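Local coordinates for protein CRISPR-associated endonuclease C2c1 (Alicyclobacillus acidoterrestris, PDB 5U31) that cuts DNA that carries a protospacer adjacent motif and matches its guide RNA, as part of CRISPR antiviral defence, at residues A[763-768]-A[800-805]. The protein carries 3 engineered substitutions. Sequence-based numbering, arbitrary orientation.
Sequences EYLERQ and EHIDHA. With nucleotides of chain B.
Leu765 and Ile802 meet where two helices pack antiparallel, helix 759-776 of the REC2 domain against helix 796-822 of the RuvC-II region, with guide RNA along one side of the pair. The local axes come within 9.8 Å at 159°. Leu765 CB lies 3.6 Å from Ile802 CG1, while Ile802 CD1 reaches on to the Leu765 carbonyl. The two branches of Leu765 divide the work. CD1 touches CD2 of His801, whose side chain it crosses at about a right angle, and packs more loosely on CB of Ala805; CD2 sits at the edge of the imidazole, in its plane, and also touches the base of U37 of chain B. The chi2 bend of Glu766 (-86°) sets CD alongside Ile802 CG2, and OE2 lies 3.7 Å from that CG2; OE1 is held by a salt bridge to Arg799, one residue before segment 800-805.

Beyond this apolar seam each helix grips the guide RNA. With CG anti to the backbone N (chi1 -176°), the His801 ring stands between Leu765 and the RNA; its ND1 points at OP1 of C33 of chain B as a hydrogen-bond donor, though the modelled distance is too short to be taken literally, and C5' of U37 lies over one ring face. Gln768, an established guide-binding residue, reads the uracil edge of U37 with both ends of its amide: N3 donates to OE1 at 2.8 Å, and NE2 donates to O4. That amide is steadied from its own helix, for NE2 lies over a face of the Tyr764 ring and also donates to Tyr764 O at 3.2 Å, from above the carbonyl plane.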
loop_
_atom_site.group_PDB
_atom_site.type_symbol
_atom_site.label_atom_id
_atom_site.label_comp_id
_atom_site.label_asym_id
_atom_site.label_seq_id
_atom_site.Cartn_x
_atom_site.Cartn_y
_atom_site.Cartn_z
ATOM N N GLU A 763 -16.520 -3.062 2.680
ATOM C CA GLU A 763 -16.816 -4.296 1.965
ATOM C C GLU A 763 -18.302 -4.401 1.637
ATOM O O GLU A 763 -18.671 -4.999 0.620
ATOM C CB GLU A 763 -16.343 -5.501 2.777
ATOM C CG GLU A 763 -15.952 -6.694 1.920
ATOM C CD GLU A 763 -15.323 -7.816 2.727
ATOM O OE1 GLU A 763 -15.620 -7.925 3.936
ATOM O OE2 GLU A 763 -14.524 -8.585 2.150
ATOM N N TYR A 764 -19.164 -3.829 2.481
ATOM C CA TYR A 764 -20.568 -3.688 2.113
ATOM C C TYR A 764 -20.711 -2.917 0.808
ATOM O O TYR A 764 -21.567 -3.239 -0.025
ATOM C CB TYR A 764 -21.330 -2.999 3.243
ATOM C CG TYR A 764 -22.672 -2.431 2.846
ATOM C CD1 TYR A 764 -23.724 -3.264 2.485
ATOM C CD2 TYR A 764 -22.895 -1.059 2.851
ATOM C CE1 TYR A 764 -24.958 -2.745 2.129
ATOM C CE2 TYR A 764 -24.122 -0.531 2.499
ATOM C CZ TYR A 764 -25.150 -1.376 2.139
ATOM O OH TYR A 764 -26.373 -0.847 1.787
ATOM N N LEU A 765 -19.868 -1.903 0.608
ATOM C CA LEU A 765 -19.827 -1.205 -0.672
ATOM C C LEU A 765 -19.193 -2.073 -1.752
ATOM O O LEU A 765 -19.720 -2.170 -2.866
ATOM C CB LEU A 765 -19.059 0.106 -0.522
ATOM C CG LEU A 765 -19.551 1.096 0.534
ATOM C CD1 LEU A 765 -18.605 2.278 0.626
ATOM C CD2 LEU A 765 -20.960 1.562 0.218
ATOM N N GLU A 766 -18.058 -2.708 -1.440
ATOM C CA GLU A 766 -17.385 -3.560 -2.415
ATOM C C GLU A 766 -18.288 -4.691 -2.882
ATOM O O GLU A 766 -18.272 -5.058 -4.063
ATOM C CB GLU A 766 -16.103 -4.135 -1.819
ATOM C CG GLU A 766 -14.991 -3.134 -1.607
ATOM C CD GLU A 766 -14.140 -2.943 -2.847
ATOM O OE1 GLU A 766 -14.604 -3.298 -3.956
ATOM O OE2 GLU A 766 -13.001 -2.446 -2.705
ATOM N N ARG A 767 -19.069 -5.268 -1.966
ATOM C CA ARG A 767 -19.953 -6.364 -2.339
ATOM C C ARG A 767 -20.938 -5.930 -3.414
ATOM O O ARG A 767 -21.242 -6.697 -4.334
ATOM C CB ARG A 767 -20.693 -6.883 -1.108
ATOM C CG ARG A 767 -20.193 -8.216 -0.593
ATOM C CD ARG A 767 -21.086 -8.748 0.515
ATOM N NE ARG A 767 -20.633 -8.324 1.835
ATOM C CZ ARG A 767 -19.673 -8.932 2.521
ATOM N NH1 ARG A 767 -19.323 -8.483 3.718
ATOM N NH2 ARG A 767 -19.057 -9.987 2.007
ATOM N N GLN A 768 -21.437 -4.695 -3.322
ATOM C CA GLN A 768 -22.387 -4.206 -4.317
ATOM C C GLN A 768 -21.731 -4.065 -5.684
ATOM O O GLN A 768 -22.345 -4.371 -6.712
ATOM C CB GLN A 768 -22.969 -2.866 -3.879
ATOM C CG GLN A 768 -23.637 -2.878 -2.529
ATOM C CD GLN A 768 -24.098 -1.496 -2.126
ATOM O OE1 GLN A 768 -24.689 -0.772 -2.925
ATOM N NE2 GLN A 768 -23.816 -1.113 -0.890
ATOM N N GLU A 800 -15.921 5.598 -6.986
ATOM C CA GLU A 800 -15.367 6.781 -6.342
ATOM C C GLU A 800 -15.791 6.876 -4.882
ATOM O O GLU A 800 -15.034 7.392 -4.052
ATOM C CB GLU A 800 -15.781 8.037 -7.110
ATOM C CG GLU A 800 -15.146 8.141 -8.487
ATOM C CD GLU A 800 -15.559 9.397 -9.227
ATOM O OE1 GLU A 800 -16.493 10.085 -8.761
ATOM O OE2 GLU A 800 -14.946 9.698 -10.275
ATOM N N HIS A 801 -16.983 6.380 -4.546
ATOM C CA HIS A 801 -17.400 6.363 -3.148
ATOM C C HIS A 801 -16.580 5.363 -2.341
ATOM O O HIS A 801 -16.177 5.653 -1.208
ATOM C CB HIS A 801 -18.890 6.040 -3.042
ATOM C CG HIS A 801 -19.428 6.105 -1.646
ATOM N ND1 HIS A 801 -19.431 7.265 -0.901
ATOM C CD2 HIS A 801 -19.989 5.154 -0.862
ATOM C CE1 HIS A 801 -19.969 7.026 0.282
ATOM N NE2 HIS A 801 -20.317 5.753 0.330
ATOM N N ILE A 802 -16.329 4.177 -2.902
ATOM C CA ILE A 802 -15.526 3.191 -2.187
ATOM C C ILE A 802 -14.131 3.739 -1.925
ATOM O O ILE A 802 -13.600 3.613 -0.816
ATOM C CB ILE A 802 -15.481 1.863 -2.964
ATOM C CG1 ILE A 802 -16.887 1.276 -3.100
ATOM C CG2 ILE A 802 -14.562 0.872 -2.270
ATOM C CD1 ILE A 802 -16.943 -0.021 -3.880
ATOM N N ASP A 803 -13.525 4.377 -2.930
ATOM C CA ASP A 803 -12.171 4.892 -2.750
ATOM C C ASP A 803 -12.139 6.015 -1.722
ATOM O O ASP A 803 -11.259 6.041 -0.853
ATOM C CB ASP A 803 -11.592 5.361 -4.086
ATOM C CG ASP A 803 -10.191 5.937 -3.944
ATOM O OD1 ASP A 803 -10.064 7.166 -3.761
ATOM O OD2 ASP A 803 -9.216 5.156 -3.991
ATOM N N HIS A 804 -13.089 6.949 -1.797
ATOM C CA HIS A 804 -13.157 7.998 -0.786
ATOM C C HIS A 804 -13.343 7.404 0.603
ATOM O O HIS A 804 -12.755 7.888 1.577
ATOM C CB HIS A 804 -14.290 8.971 -1.110
ATOM C CG HIS A 804 -13.973 9.919 -2.226
ATOM N ND1 HIS A 804 -12.684 10.281 -2.555
ATOM C CD2 HIS A 804 -14.781 10.581 -3.088
ATOM C CE1 HIS A 804 -12.712 11.125 -3.571
ATOM N NE2 HIS A 804 -13.971 11.324 -3.913
ATOM N N ALA A 805 -14.143 6.340 0.708
ATOM C CA ALA A 805 -14.378 5.712 2.001
ATOM C C ALA A 805 -13.088 5.156 2.588
ATOM O O ALA A 805 -12.847 5.270 3.796
ATOM C CB ALA A 805 -15.424 4.609 1.863
ATOM P P U B 37 -24.696 9.216 -1.121
ATOM O OP1 U B 37 -25.248 10.585 -1.263
ATOM O OP2 U B 37 -25.562 8.033 -1.332
ATOM O "O5'" U B 37 -23.538 9.094 -2.199
ATOM C "C5'" U B 37 -22.813 7.881 -2.361
ATOM C "C4'" U B 37 -22.943 7.323 -3.761
ATOM O "O4'" U B 37 -22.652 5.906 -3.686
ATOM C "C3'" U B 37 -24.341 7.437 -4.360
ATOM O "O3'" U B 37 -24.294 7.518 -5.794
ATOM C "C2'" U B 37 -24.991 6.130 -3.931
ATOM O "O2'" U B 37 -26.045 5.702 -4.761
ATOM C "C1'" U B 37 -23.816 5.150 -3.969
ATOM N N1 U B 37 -23.924 4.097 -2.948
ATOM C C2 U B 37 -23.933 2.768 -3.330
ATOM O O2 U B 37 -23.838 2.410 -4.489
ATOM N N3 U B 37 -24.054 1.867 -2.300
ATOM C C4 U B 37 -24.179 2.153 -0.952
ATOM O O4 U B 37 -24.284 1.240 -0.130
ATOM C C5 U B 37 -24.168 3.550 -0.641
ATOM C C6 U B 37 -24.048 4.445 -1.625
ATOM P P G B 32 -15.029 15.391 -3.933
ATOM O OP1 G B 32 -15.027 14.869 -5.325
ATOM O OP2 G B 32 -16.145 16.261 -3.457
ATOM O "O5'" G B 32 -14.940 14.130 -2.966
ATOM C "C5'" G B 32 -15.890 13.938 -1.933
ATOM C "C4'" G B 32 -15.274 13.203 -0.777
ATOM O "O4'" G B 32 -14.637 14.143 0.123
ATOM C "C3'" G B 32 -16.236 12.450 0.114
ATOM O "O3'" G B 32 -16.645 11.218 -0.441
ATOM C "C2'" G B 32 -15.448 12.321 1.409
ATOM O "O2'" G B 32 -14.470 11.298 1.307
ATOM C "C1'" G B 32 -14.732 13.670 1.451
ATOM N N9 G B 32 -15.482 14.657 2.242
ATOM C C8 G B 32 -16.278 15.659 1.760
ATOM N N7 G B 32 -16.815 16.370 2.711
ATOM C C5 G B 32 -16.347 15.800 3.888
ATOM C C6 G B 32 -16.582 16.141 5.248
ATOM O O6 G B 32 -17.278 17.046 5.723
ATOM N N1 G B 32 -15.904 15.289 6.111
ATOM C C2 G B 32 -15.102 14.249 5.726
ATOM N N2 G B 32 -14.534 13.548 6.714
ATOM N N3 G B 32 -14.869 13.922 4.469
ATOM C C4 G B 32 -15.520 14.736 3.611
ATOM P P C B 33 -18.088 10.630 -0.066
ATOM O OP1 C B 33 -18.329 9.446 -0.917
ATOM O OP2 C B 33 -19.070 11.741 -0.030
ATOM O "O5'" C B 33 -17.892 10.136 1.428
ATOM C "C5'" C B 33 -16.972 9.097 1.717
ATOM C "C4'" C B 33 -16.985 8.753 3.181
ATOM O "O4'" C B 33 -16.281 9.787 3.930
ATOM C "C3'" C B 33 -18.350 8.726 3.846
ATOM O "O3'" C B 33 -19.211 7.655 3.463
ATOM C "C2'" C B 33 -17.970 8.876 5.310
ATOM O "O2'" C B 33 -17.310 7.712 5.783
ATOM C "C1'" C B 33 -16.916 9.975 5.184
ATOM N N1 C B 33 -17.567 11.308 5.189
ATOM C C2 C B 33 -17.919 11.868 6.420
ATOM O O2 C B 33 -17.643 11.252 7.463
ATOM N N3 C B 33 -18.541 13.069 6.451
ATOM C C4 C B 33 -18.825 13.704 5.315
ATOM N N4 C B 33 -19.435 14.886 5.387
ATOM C C5 C B 33 -18.496 13.157 4.049
ATOM C C6 C B 33 -17.879 11.972 4.033
#